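Local coordinates for protein indole-3-pyruvate decarboxylase (Azospirillum brasilense, PDB 2NXW) that decarboxylates indole-3-pyruvate and phenylpyruvate to the corresponding aldehydes, using thiamine diphosphate and a metal ion, in the pathway that makes auxin, at residues A[75-80]-A[428-433]; A[294-299]-A[338-343]; A[362-367]-A[375-380]; A[167-172]-A[179-184]; A[88-93]-A[97-102]. One frame throughout, in Å; residues are numbered along the deposited sequence.

Contact 1: residues A[75-80]-A[428-433]; sequences ADAAAR and VPAGIG
A430 meets A77 where helix 427-437 passes helix 68-82, with 4.9 Å between the CA atoms of the two alanines. Before that point V428 packs on L459, and the ring of P429 lies against F73 and A70, about one and two turns before A77. At A430 the approach is tight. The methyl CB of A77 stands 3.3 Å from A430 O and 3.5 Å from A430 CA, the latter inside the usual carbon-carbon distance, while the two methyls A77 CB and A430 CB touch at 3.7 Å. G431 comes next on the far side of its helix, and the side chain of I432 also leads off elsewhere. G433 returns to the interface. A CB here would point at A77 and stand only about 3.5 Å from A77 CB, so the missing side chain probably helps the CA atoms of G433 and A78 come to 5.4 Å. At this end A78 CB lies 4.2 Å from G433 O.

Beside the interface, R80 reaches back along its own helix to D76, whose CG, anti to the backbone N (chi1 -178°), turns the carboxylate toward it. R80 NH2 donates to D76 OD2 over 2.9 Å, tilted 22° out of the guanidinium plane, and the same nitrogen also bridges to E109. These buried charges are thus paired, leaving the interface to methyls and backbone. The small residues A77, A78, A430 and G433 are consistent with this close helix packing between the N-terminal and C-terminal thiamine-diphosphate-binding regions, which between these two segments rests on van der Waals contact.

Contact 2: residues A[294-299]-A[338-343]; sequences FLLGAI and AGLVDA
F294 and L340 point at each other from opposite directions between strand 292-296 and helix 337-346. The phenylalanine has CG anti to the backbone N (chi1 -170°), which carries the ring outward from the sheet, so that CZ leads. L340 has the same anti torsion (chi1 173°) and offers one branch: its CD2 lies in the plane of the F294 ring, at the edge, 4.0 Å from CZ. The methyl therefore abuts the rim of the ring and does not ride over a face. Two residues on, L296 also faces the helix. Its CD1 fits beside two helix residues, 4.2 Å from V341 CG2 and 4.4 Å from L340 CD2. These long apolar side chains bridge the two elements: the axes of strand 294-296 and helix segment 338-343 approach to 11.5 Å and run at 128° to each other, and the nearest CA atoms, those of L296 and V341, are 9.0 Å apart.

The contact is a sheet-to-helix layer of the central domain. Strand 292-296 is an inner strand, hydrogen-bonded to 225-229 on one edge and 317-321 on the other. The F294 ring also packs on V215 and M219 of helix 205-221, L296 on V242 and L245 of helix 239-249, and L340 on A320 of strand 317-321.

Contact 3: residues A[362-367]-A[375-380]; sequences AYPTGL and APMDIA
P364 and L367, in the loop before helix 376-388, pack on its first turn, where D378 makes only the reciprocal half of a capping box, its carboxylate accepting from the N-cap amide. The proline ring and M377 cross at about a right angle. P364 CG points into the notch between M377 CE (3.9 Å) and A380 CB (4.0 Å). M377 brings its CE there by bending at chi2 and chi3 (-75° at chi3), curling toward the ring. L367 and D378 also cross nearly square: the leucine CD1 approaches D378 CB at 3.8 Å and the helix carbonyl D378 O at 3.6 Å. The loop backbone from P364 to L367 is held farther along the helix: D385 accepts from the amides of G366 and L367, and N384 binds P364 O.

A375 at the N-cap has no side-chain acceptor for the other half; its backbone O accepts from D378 N at 2.9 Å. With an alanine in place of D378, the CB against L367 would remain, but the A375 amide would probably lose its carboxylate partner. That bond, from A375 N to D378 OD2, is 2.9 Å long, 146° at the hydrogen, and meets the oxygen on its anti side, 15° out of the carboxylate plane.

Contact 4: residues A[167-172]-A[179-184]; sequences RVLGAA and VYLEIP
V168, which packs against V179 and L181 across the contact, also uses its CG2 on one face of the R167 guanidinium, 3.5 Å above the plane and displaced toward the edge of the group. On the strand, the other flat group is the Y180 ring, which points away from the helix. E182 OE1 lies at its edge, in the plane, and accepts from Y180 OH at 2.6 Å with its anti lone pair. The same hydroxyl bonds Q141 and the ring stacks on F145, so the tyrosine is fixed on the opposite side of the strand from the helix.

Toward the helix the side-chain packing is apolar. V168 and V179 pass alongside one another, heading opposite ways, and V168 CG1, anti to the backbone N (chi1 175°), presses to 3.4 Å from V179 CB, tighter than ordinary contact. Helix 161-175 and strand 179-184 belong to a beta-alpha-beta unit that starts at strand 152-154; the helix segment runs nearly antiparallel to the strand it precedes, at 160°, with the axes 8.5 Å apart. V179 CG1 is 3.4 Å from the backbone V168 O and 3.6 Å from A172 CB. Were V179 an alanine, loss of both branch methyls would probably open a gap against A172 and V168 CG1. Farther along, L181 CD2 reaches V168 CG1 at 3.9 Å, while L169 brings its CD2 to the other branch, L181 CD1.

Contact 5: residues A[88-93]-A[97-102]; sequences AAVTYG and FNMVNA
M99 fills the tight end of this contact, its tail laid against the two strand residues that face it. The chain runs out extended from the backbone and bends only at its last torsion (chi3 67°), which places sulfur and methyl side by side: M99 SD is 3.7 Å from V90 CG1, and M99 CE is 3.7 Å from A88 CB. V71 of helix 68-82 touches both A88 and M99, and V115 adds to the packing round M99, so this end is buried.

The G93 end, by contrast, is partly exposed and held across the contact mainly by one backbone bond and the approach of G93 O to the F97 ring. F97 N donates to G93 O over 2.9 Å, almost straight at 174°, and the same oxygen lies 3.2 Å from F97 CD2. G93 occupies the N-cap of helix 94-97 with a positive phi of 88°, where a side chain would collide with the carbonyl oxygen of Y92. F97 itself packs on Y421 of the second subunit.

N98, whose ND2 bonds E68 OE1, and V90, its side chain about 4 Å from that of E68, are consistent with a second shell to the thiamine diphosphate pocket that E68 lines.

From the N terminus, contact 1 opens first, at 75-80, and closes last, at 428-433, so the other four nest inside its loop; these four follow one another in series and none cross. Contact 5 closes a short loop at the strand-to-helix turn after strand 86-90. Contact 4 closes the next, on strand 179-184 of the same parallel sheet, and touches contact 5 where E182 OE1 lies 4.0 Å from Y92 CE1. Contact 2 ties strand to helix within the central domain, and contact 3 folds a loop onto helix 376-388. Contact 1 then joins the N-terminal and C-terminal cofactor-binding regions, and meets contact 5 through A75 CB and A88 CB, 3.8 Å apart.

Contact 1: residues A[75-80]-A[428-433]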
# COMPACT_ATOMS: atom_id res chain seq x y z
N ALA A 75 -6.17 -20.56 -23.56
CA ALA A 75 -7.34 -20.81 -22.70
C ALA A 75 -8.28 -19.60 -22.75
O ALA A 75 -9.51 -19.75 -22.79
CB ALA A 75 -6.90 -21.08 -21.27
N ASP A 76 -7.71 -18.40 -22.73
CA ASP A 76 -8.49 -17.18 -22.81
C ASP A 76 -9.26 -17.18 -24.14
O ASP A 76 -10.46 -16.94 -24.18
CB ASP A 76 -7.53 -15.99 -22.73
CG ASP A 76 -8.23 -14.64 -22.74
OD1 ASP A 76 -9.48 -14.59 -22.84
OD2 ASP A 76 -7.52 -13.62 -22.65
N ALA A 77 -8.55 -17.45 -25.23
CA ALA A 77 -9.18 -17.47 -26.55
C ALA A 77 -10.31 -18.50 -26.64
O ALA A 77 -11.33 -18.23 -27.27
CB ALA A 77 -8.14 -17.75 -27.62
N ALA A 78 -10.11 -19.67 -26.05
CA ALA A 78 -11.14 -20.71 -26.06
C ALA A 78 -12.38 -20.23 -25.31
O ALA A 78 -13.52 -20.47 -25.74
CB ALA A 78 -10.61 -21.99 -25.44
N ALA A 79 -12.16 -19.53 -24.20
CA ALA A 79 -13.27 -19.01 -23.41
C ALA A 79 -14.03 -17.98 -24.24
O ALA A 79 -15.26 -18.00 -24.30
CB ALA A 79 -12.74 -18.37 -22.13
N ARG A 80 -13.30 -17.08 -24.89
CA ARG A 80 -13.93 -16.05 -25.69
C ARG A 80 -14.66 -16.64 -26.89
O ARG A 80 -15.74 -16.17 -27.24
CB ARG A 80 -12.88 -15.07 -26.20
CG ARG A 80 -12.17 -14.31 -25.11
CD ARG A 80 -11.26 -13.23 -25.70
NE ARG A 80 -10.28 -12.77 -24.73
CZ ARG A 80 -9.68 -11.59 -24.76
NH1 ARG A 80 -9.97 -10.72 -25.72
NH2 ARG A 80 -8.76 -11.29 -23.85
N VAL A 428 -0.95 -15.26 -32.03
CA VAL A 428 -0.79 -16.62 -32.51
C VAL A 428 -1.38 -17.63 -31.53
O VAL A 428 -2.15 -18.50 -31.93
CB VAL A 428 0.70 -16.89 -32.85
CG1 VAL A 428 0.94 -18.38 -33.06
CG2 VAL A 428 1.07 -16.13 -34.14
N PRO A 429 -1.05 -17.54 -30.23
CA PRO A 429 -1.62 -18.49 -29.26
C PRO A 429 -3.14 -18.42 -29.21
O PRO A 429 -3.80 -19.44 -29.00
CB PRO A 429 -1.00 -18.08 -27.94
CG PRO A 429 0.34 -17.51 -28.35
CD PRO A 429 0.06 -16.77 -29.63
N ALA A 430 -3.72 -17.23 -29.39
CA ALA A 430 -5.17 -17.11 -29.35
C ALA A 430 -5.76 -17.79 -30.58
O ALA A 430 -6.79 -18.47 -30.49
CB ALA A 430 -5.59 -15.64 -29.31
N GLY A 431 -5.12 -17.62 -31.74
CA GLY A 431 -5.62 -18.28 -32.94
C GLY A 431 -5.58 -19.78 -32.74
O GLY A 431 -6.48 -20.50 -33.16
N ILE A 432 -4.52 -20.26 -32.10
CA ILE A 432 -4.37 -21.69 -31.84
C ILE A 432 -5.44 -22.18 -30.86
O ILE A 432 -6.10 -23.20 -31.11
CB ILE A 432 -2.94 -21.99 -31.29
CG1 ILE A 432 -1.93 -21.88 -32.43
CG2 ILE A 432 -2.90 -23.35 -30.61
CD1 ILE A 432 -0.48 -21.83 -31.97
N GLY A 433 -5.64 -21.46 -29.76
CA GLY A 433 -6.65 -21.87 -28.79
C GLY A 433 -8.04 -21.89 -29.39
O GLY A 433 -8.82 -22.83 -29.19

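Contact 2: residues A[294-299]-A[338-343]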
# COMPACT_ATOMS: atom_id res chain seq x y z
N PHE A 294 -26.01 4.98 -22.06
CA PHE A 294 -26.26 3.73 -21.36
C PHE A 294 -25.21 2.69 -21.75
O PHE A 294 -25.28 2.11 -22.83
CB PHE A 294 -27.67 3.24 -21.73
CG PHE A 294 -28.19 2.08 -20.91
CD1 PHE A 294 -27.44 1.53 -19.87
CD2 PHE A 294 -29.44 1.55 -21.19
CE1 PHE A 294 -27.96 0.46 -19.12
CE2 PHE A 294 -29.96 0.49 -20.45
CZ PHE A 294 -29.22 -0.06 -19.42
N LEU A 295 -24.23 2.49 -20.87
CA LEU A 295 -23.15 1.52 -21.11
C LEU A 295 -23.62 0.18 -20.58
O LEU A 295 -23.50 -0.11 -19.38
CB LEU A 295 -21.87 1.95 -20.39
CG LEU A 295 -21.31 3.32 -20.77
CD1 LEU A 295 -20.08 3.62 -19.92
CD2 LEU A 295 -20.95 3.33 -22.25
N LEU A 296 -24.15 -0.64 -21.47
CA LEU A 296 -24.66 -1.95 -21.07
C LEU A 296 -23.55 -2.99 -21.07
O LEU A 296 -23.27 -3.61 -22.11
CB LEU A 296 -25.81 -2.36 -22.01
CG LEU A 296 -26.67 -3.55 -21.60
CD1 LEU A 296 -27.47 -3.22 -20.35
CD2 LEU A 296 -27.62 -3.90 -22.75
N GLY A 297 -22.90 -3.16 -19.91
CA GLY A 297 -21.85 -4.15 -19.74
C GLY A 297 -20.44 -3.75 -20.14
O GLY A 297 -19.61 -4.62 -20.42
N ALA A 298 -20.15 -2.45 -20.10
CA ALA A 298 -18.86 -1.93 -20.55
C ALA A 298 -17.70 -1.88 -19.56
O ALA A 298 -17.87 -1.58 -18.39
CB ALA A 298 -19.06 -0.54 -21.12
N ILE A 299 -16.51 -2.18 -20.08
CA ILE A 299 -15.29 -2.07 -19.30
C ILE A 299 -14.95 -0.59 -19.47
O ILE A 299 -15.01 -0.06 -20.58
CB ILE A 299 -14.16 -2.91 -19.92
CG1 ILE A 299 -14.37 -4.38 -19.57
CG2 ILE A 299 -12.80 -2.41 -19.44
CD1 ILE A 299 -13.50 -5.32 -20.36
N ALA A 338 -28.35 -9.56 -16.87
CA ALA A 338 -29.50 -10.25 -17.46
C ALA A 338 -30.79 -9.80 -16.78
O ALA A 338 -31.82 -9.66 -17.43
CB ALA A 338 -29.33 -11.76 -17.34
N GLY A 339 -30.71 -9.57 -15.47
CA GLY A 339 -31.89 -9.14 -14.72
C GLY A 339 -32.32 -7.73 -15.06
O GLY A 339 -33.51 -7.44 -15.15
N LEU A 340 -31.34 -6.84 -15.24
CA LEU A 340 -31.64 -5.46 -15.60
C LEU A 340 -32.31 -5.43 -16.97
O LEU A 340 -33.29 -4.71 -17.18
CB LEU A 340 -30.35 -4.64 -15.64
CG LEU A 340 -30.51 -3.22 -16.18
CD1 LEU A 340 -31.36 -2.40 -15.21
CD2 LEU A 340 -29.13 -2.59 -16.36
N VAL A 341 -31.78 -6.21 -17.91
CA VAL A 341 -32.35 -6.26 -19.25
C VAL A 341 -33.79 -6.77 -19.21
O VAL A 341 -34.67 -6.19 -19.85
CB VAL A 341 -31.49 -7.16 -20.18
CG1 VAL A 341 -32.20 -7.36 -21.52
CG2 VAL A 341 -30.13 -6.50 -20.41
N ASP A 342 -34.04 -7.83 -18.45
CA ASP A 342 -35.40 -8.35 -18.35
C ASP A 342 -36.34 -7.32 -17.72
O ASP A 342 -37.49 -7.19 -18.15
CB ASP A 342 -35.44 -9.64 -17.53
CG ASP A 342 -34.97 -10.85 -18.31
OD1 ASP A 342 -34.98 -10.81 -19.56
OD2 ASP A 342 -34.61 -11.85 -17.67
N ALA A 343 -35.86 -6.61 -16.70
CA ALA A 343 -36.67 -5.60 -16.03
C ALA A 343 -37.02 -4.44 -16.96
O ALA A 343 -38.11 -3.87 -16.89
CB ALA A 343 -35.94 -5.08 -14.79

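Contact 3: residues A[362-367]-A[375-380]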
# COMPACT_ATOMS: atom_id res chain seq x y z
N ALA A 362 -17.64 1.18 -44.38
CA ALA A 362 -17.21 0.77 -45.72
C ALA A 362 -15.85 0.08 -45.64
O ALA A 362 -14.84 0.70 -45.30
CB ALA A 362 -17.13 1.99 -46.62
N TYR A 363 -15.84 -1.21 -45.95
CA TYR A 363 -14.62 -2.00 -45.93
C TYR A 363 -13.82 -1.78 -47.20
O TYR A 363 -14.37 -1.76 -48.30
CB TYR A 363 -14.95 -3.48 -45.79
CG TYR A 363 -15.44 -3.85 -44.42
CD1 TYR A 363 -14.54 -4.04 -43.36
CD2 TYR A 363 -16.81 -3.98 -44.15
CE1 TYR A 363 -14.99 -4.36 -42.09
CE2 TYR A 363 -17.26 -4.30 -42.88
CZ TYR A 363 -16.34 -4.48 -41.85
OH TYR A 363 -16.78 -4.79 -40.58
N PRO A 364 -12.50 -1.62 -47.07
CA PRO A 364 -11.63 -1.41 -48.23
C PRO A 364 -11.56 -2.65 -49.12
O PRO A 364 -11.37 -3.77 -48.65
CB PRO A 364 -10.29 -1.08 -47.60
CG PRO A 364 -10.32 -1.85 -46.32
CD PRO A 364 -11.72 -1.61 -45.82
N THR A 365 -11.73 -2.44 -50.42
CA THR A 365 -11.67 -3.52 -51.39
C THR A 365 -10.87 -3.07 -52.60
O THR A 365 -10.40 -1.93 -52.65
CB THR A 365 -13.08 -3.91 -51.87
OG1 THR A 365 -13.73 -2.75 -52.41
CG2 THR A 365 -13.90 -4.45 -50.70
N GLY A 366 -10.69 -3.97 -53.56
CA GLY A 366 -9.97 -3.62 -54.77
C GLY A 366 -8.46 -3.60 -54.68
O GLY A 366 -7.83 -2.60 -55.04
N LEU A 367 -7.87 -4.69 -54.20
CA LEU A 367 -6.42 -4.76 -54.10
C LEU A 367 -5.82 -4.63 -55.50
O LEU A 367 -6.26 -5.30 -56.43
CB LEU A 367 -5.99 -6.11 -53.51
CG LEU A 367 -4.50 -6.44 -53.65
CD1 LEU A 367 -3.69 -5.59 -52.68
CD2 LEU A 367 -4.28 -7.92 -53.35
N ALA A 375 1.32 -2.40 -48.18
CA ALA A 375 0.98 -1.51 -47.08
C ALA A 375 -0.10 -2.26 -46.29
O ALA A 375 -0.76 -3.15 -46.83
CB ALA A 375 0.43 -0.18 -47.60
N PRO A 376 -0.28 -1.93 -45.01
CA PRO A 376 -1.31 -2.62 -44.23
C PRO A 376 -2.69 -2.62 -44.90
O PRO A 376 -3.41 -3.62 -44.87
CB PRO A 376 -1.31 -1.86 -42.91
CG PRO A 376 0.14 -1.51 -42.74
CD PRO A 376 0.53 -1.05 -44.14
N MET A 377 -3.09 -1.50 -45.52
CA MET A 377 -4.40 -1.47 -46.15
C MET A 377 -4.53 -2.45 -47.32
O MET A 377 -5.63 -2.87 -47.66
CB MET A 377 -4.76 -0.05 -46.60
CG MET A 377 -4.95 0.93 -45.45
SD MET A 377 -6.00 0.35 -44.10
CE MET A 377 -7.62 0.50 -44.83
N ASP A 378 -3.40 -2.80 -47.94
CA ASP A 378 -3.43 -3.75 -49.04
C ASP A 378 -3.77 -5.13 -48.48
O ASP A 378 -4.44 -5.93 -49.13
CB ASP A 378 -2.09 -3.80 -49.75
CG ASP A 378 -1.76 -2.49 -50.43
OD1 ASP A 378 -2.65 -1.97 -51.15
OD2 ASP A 378 -0.63 -1.99 -50.26
N ILE A 379 -3.30 -5.41 -47.27
CA ILE A 379 -3.59 -6.70 -46.65
C ILE A 379 -5.09 -6.75 -46.34
O ILE A 379 -5.74 -7.76 -46.57
CB ILE A 379 -2.74 -6.90 -45.38
CG1 ILE A 379 -1.26 -6.95 -45.78
CG2 ILE A 379 -3.14 -8.21 -44.68
CD1 ILE A 379 -0.31 -6.97 -44.58
N ALA A 380 -5.66 -5.64 -45.85
CA ALA A 380 -7.09 -5.61 -45.59
C ALA A 380 -7.86 -5.81 -46.90
O ALA A 380 -8.83 -6.56 -46.95
CB ALA A 380 -7.49 -4.29 -44.93

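Contact 4: residues A[167-172]-A[179-184]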
# COMPACT_ATOMS: atom_id res chain seq x y z
N ARG A 167 -17.93 -22.98 -5.67
CA ARG A 167 -17.86 -21.56 -5.31
C ARG A 167 -16.94 -20.79 -6.27
O ARG A 167 -17.31 -19.73 -6.78
CB ARG A 167 -17.34 -21.39 -3.88
CG ARG A 167 -17.11 -19.92 -3.49
CD ARG A 167 -16.52 -19.77 -2.08
NE ARG A 167 -15.15 -20.27 -1.95
CZ ARG A 167 -14.08 -19.64 -2.41
NH1 ARG A 167 -14.21 -18.48 -3.04
NH2 ARG A 167 -12.87 -20.15 -2.23
N VAL A 168 -15.76 -21.34 -6.50
CA VAL A 168 -14.80 -20.67 -7.37
C VAL A 168 -15.23 -20.64 -8.84
O VAL A 168 -15.13 -19.59 -9.49
CB VAL A 168 -13.41 -21.32 -7.21
CG1 VAL A 168 -12.42 -20.72 -8.22
CG2 VAL A 168 -12.91 -21.07 -5.79
N LEU A 169 -15.71 -21.77 -9.37
CA LEU A 169 -16.15 -21.77 -10.75
C LEU A 169 -17.38 -20.88 -10.88
O LEU A 169 -17.59 -20.24 -11.91
CB LEU A 169 -16.47 -23.18 -11.23
CG LEU A 169 -15.30 -24.16 -11.20
CD1 LEU A 169 -15.71 -25.44 -11.91
CD2 LEU A 169 -14.07 -23.53 -11.89
N GLY A 170 -18.19 -20.84 -9.82
CA GLY A 170 -19.38 -20.01 -9.84
C GLY A 170 -19.02 -18.54 -9.90
O GLY A 170 -19.72 -17.76 -10.55
N ALA A 171 -17.93 -18.17 -9.24
CA ALA A 171 -17.47 -16.78 -9.24
C ALA A 171 -16.97 -16.41 -10.64
O ALA A 171 -17.20 -15.30 -11.11
CB ALA A 171 -16.35 -16.60 -8.21
N ALA A 172 -16.27 -17.33 -11.30
CA ALA A 172 -15.78 -17.07 -12.64
C ALA A 172 -16.96 -16.80 -13.58
O ALA A 172 -16.90 -15.92 -14.43
CB ALA A 172 -14.96 -18.26 -13.15
N VAL A 179 -10.14 -17.29 -12.38
CA VAL A 179 -10.11 -17.79 -11.01
C VAL A 179 -8.89 -18.70 -10.88
O VAL A 179 -8.32 -19.15 -11.88
CB VAL A 179 -11.39 -18.55 -10.64
CG1 VAL A 179 -12.56 -17.59 -10.56
CG2 VAL A 179 -11.67 -19.67 -11.65
N TYR A 180 -8.51 -18.98 -9.63
CA TYR A 180 -7.33 -19.78 -9.34
C TYR A 180 -7.59 -20.97 -8.43
O TYR A 180 -8.17 -20.83 -7.35
CB TYR A 180 -6.29 -18.85 -8.68
CG TYR A 180 -5.01 -19.53 -8.27
CD1 TYR A 180 -4.11 -20.00 -9.22
CD2 TYR A 180 -4.67 -19.68 -6.91
CE1 TYR A 180 -2.92 -20.60 -8.85
CE2 TYR A 180 -3.48 -20.28 -6.53
CZ TYR A 180 -2.61 -20.74 -7.50
OH TYR A 180 -1.44 -21.36 -7.13
N LEU A 181 -7.16 -22.15 -8.86
CA LEU A 181 -7.31 -23.37 -8.08
C LEU A 181 -5.93 -24.00 -7.93
O LEU A 181 -5.25 -24.25 -8.92
CB LEU A 181 -8.25 -24.37 -8.77
CG LEU A 181 -9.72 -23.93 -8.84
CD1 LEU A 181 -10.53 -24.93 -9.69
CD2 LEU A 181 -10.29 -23.85 -7.42
N GLU A 182 -5.53 -24.24 -6.69
CA GLU A 182 -4.23 -24.82 -6.38
C GLU A 182 -4.50 -26.22 -5.83
O GLU A 182 -5.26 -26.38 -4.88
CB GLU A 182 -3.55 -23.92 -5.34
CG GLU A 182 -2.11 -24.22 -5.01
CD GLU A 182 -1.53 -23.15 -4.11
OE1 GLU A 182 -1.21 -22.05 -4.61
OE2 GLU A 182 -1.40 -23.41 -2.89
N ILE A 183 -3.90 -27.23 -6.44
CA ILE A 183 -4.13 -28.61 -6.03
C ILE A 183 -2.87 -29.35 -5.57
O ILE A 183 -2.02 -29.70 -6.39
CB ILE A 183 -4.77 -29.44 -7.18
CG1 ILE A 183 -6.00 -28.71 -7.73
CG2 ILE A 183 -5.16 -30.82 -6.67
CD1 ILE A 183 -6.67 -29.44 -8.89
N PRO A 184 -2.72 -29.58 -4.25
CA PRO A 184 -1.55 -30.29 -3.73
C PRO A 184 -1.50 -31.64 -4.48
O PRO A 184 -2.53 -32.28 -4.66
CB PRO A 184 -1.88 -30.46 -2.25
CG PRO A 184 -2.68 -29.21 -1.95
CD PRO A 184 -3.59 -29.11 -3.16

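Contact 5: residues A[88-93]-A[97-102]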
# COMPACT_ATOMS: atom_id res chain seq x y z
N ALA A 88 -6.64 -23.51 -18.06
CA ALA A 88 -5.20 -23.44 -18.20
C ALA A 88 -4.53 -24.12 -17.03
O ALA A 88 -4.68 -23.67 -15.88
CB ALA A 88 -4.77 -21.97 -18.26
N ALA A 89 -3.80 -25.20 -17.32
CA ALA A 89 -3.13 -25.99 -16.29
C ALA A 89 -1.62 -25.81 -16.31
O ALA A 89 -0.98 -25.98 -17.35
CB ALA A 89 -3.49 -27.48 -16.46
N VAL A 90 -1.07 -25.50 -15.14
CA VAL A 90 0.36 -25.27 -14.98
C VAL A 90 0.94 -25.97 -13.76
O VAL A 90 0.22 -26.56 -12.94
CB VAL A 90 0.65 -23.76 -14.85
CG1 VAL A 90 0.26 -23.04 -16.15
CG2 VAL A 90 -0.11 -23.18 -13.66
N THR A 91 2.26 -25.91 -13.63
CA THR A 91 2.91 -26.52 -12.49
C THR A 91 3.33 -25.41 -11.53
O THR A 91 3.42 -24.24 -11.91
CB THR A 91 4.12 -27.37 -12.92
OG1 THR A 91 4.56 -28.16 -11.81
CG2 THR A 91 5.26 -26.48 -13.43
N TYR A 92 3.58 -25.79 -10.29
CA TYR A 92 3.95 -24.86 -9.24
C TYR A 92 5.25 -24.13 -9.51
O TYR A 92 6.19 -24.71 -10.06
CB TYR A 92 4.07 -25.61 -7.91
CG TYR A 92 3.93 -24.73 -6.69
CD1 TYR A 92 2.71 -24.16 -6.37
CD2 TYR A 92 5.02 -24.47 -5.86
CE1 TYR A 92 2.55 -23.35 -5.26
CE2 TYR A 92 4.88 -23.64 -4.72
CZ TYR A 92 3.62 -23.09 -4.44
OH TYR A 92 3.42 -22.29 -3.34
N GLY A 93 5.29 -22.87 -9.11
CA GLY A 93 6.50 -22.10 -9.29
C GLY A 93 6.62 -21.41 -10.63
O GLY A 93 5.69 -20.73 -11.08
N PHE A 97 4.08 -18.73 -12.49
CA PHE A 97 4.47 -17.33 -12.56
C PHE A 97 4.62 -16.86 -14.00
O PHE A 97 4.41 -15.69 -14.30
CB PHE A 97 5.79 -17.09 -11.82
CG PHE A 97 5.65 -17.13 -10.32
CD1 PHE A 97 4.71 -16.34 -9.68
CD2 PHE A 97 6.47 -17.97 -9.57
CE1 PHE A 97 4.58 -16.38 -8.27
CE2 PHE A 97 6.35 -18.03 -8.18
CZ PHE A 97 5.40 -17.23 -7.53
N ASN A 98 4.95 -17.80 -14.88
CA ASN A 98 5.12 -17.51 -16.30
C ASN A 98 3.79 -17.27 -17.02
O ASN A 98 3.79 -16.92 -18.19
CB ASN A 98 5.90 -18.67 -16.94
CG ASN A 98 6.66 -18.25 -18.19
OD1 ASN A 98 6.99 -17.08 -18.38
ND2 ASN A 98 6.96 -19.24 -19.03
N MET A 99 2.66 -17.46 -16.34
CA MET A 99 1.36 -17.24 -16.96
C MET A 99 0.61 -16.05 -16.34
O MET A 99 -0.53 -15.77 -16.69
CB MET A 99 0.51 -18.52 -16.82
CG MET A 99 -0.57 -18.64 -17.89
SD MET A 99 -1.38 -20.26 -17.87
CE MET A 99 -2.24 -20.22 -16.25
N VAL A 100 1.27 -15.33 -15.44
CA VAL A 100 0.68 -14.18 -14.77
C VAL A 100 0.19 -13.12 -15.76
O VAL A 100 -0.91 -12.59 -15.62
CB VAL A 100 1.70 -13.58 -13.76
CG1 VAL A 100 1.28 -12.19 -13.32
CG2 VAL A 100 1.80 -14.51 -12.54
N ASN A 101 0.99 -12.81 -16.77
CA ASN A 101 0.57 -11.81 -17.75
C ASN A 101 -0.68 -12.23 -18.52
O ASN A 101 -1.63 -11.45 -18.67
CB ASN A 101 1.72 -11.51 -18.71
CG ASN A 101 1.32 -10.54 -19.78
OD1 ASN A 101 0.73 -9.49 -19.50
ND2 ASN A 101 1.64 -10.88 -21.03
N ALA A 102 -0.69 -13.46 -19.04
CA ALA A 102 -1.86 -13.92 -19.80
C ALA A 102 -3.11 -13.89 -18.94
O ALA A 102 -4.20 -13.54 -19.42
CB ALA A 102 -1.62 -15.33 -20.34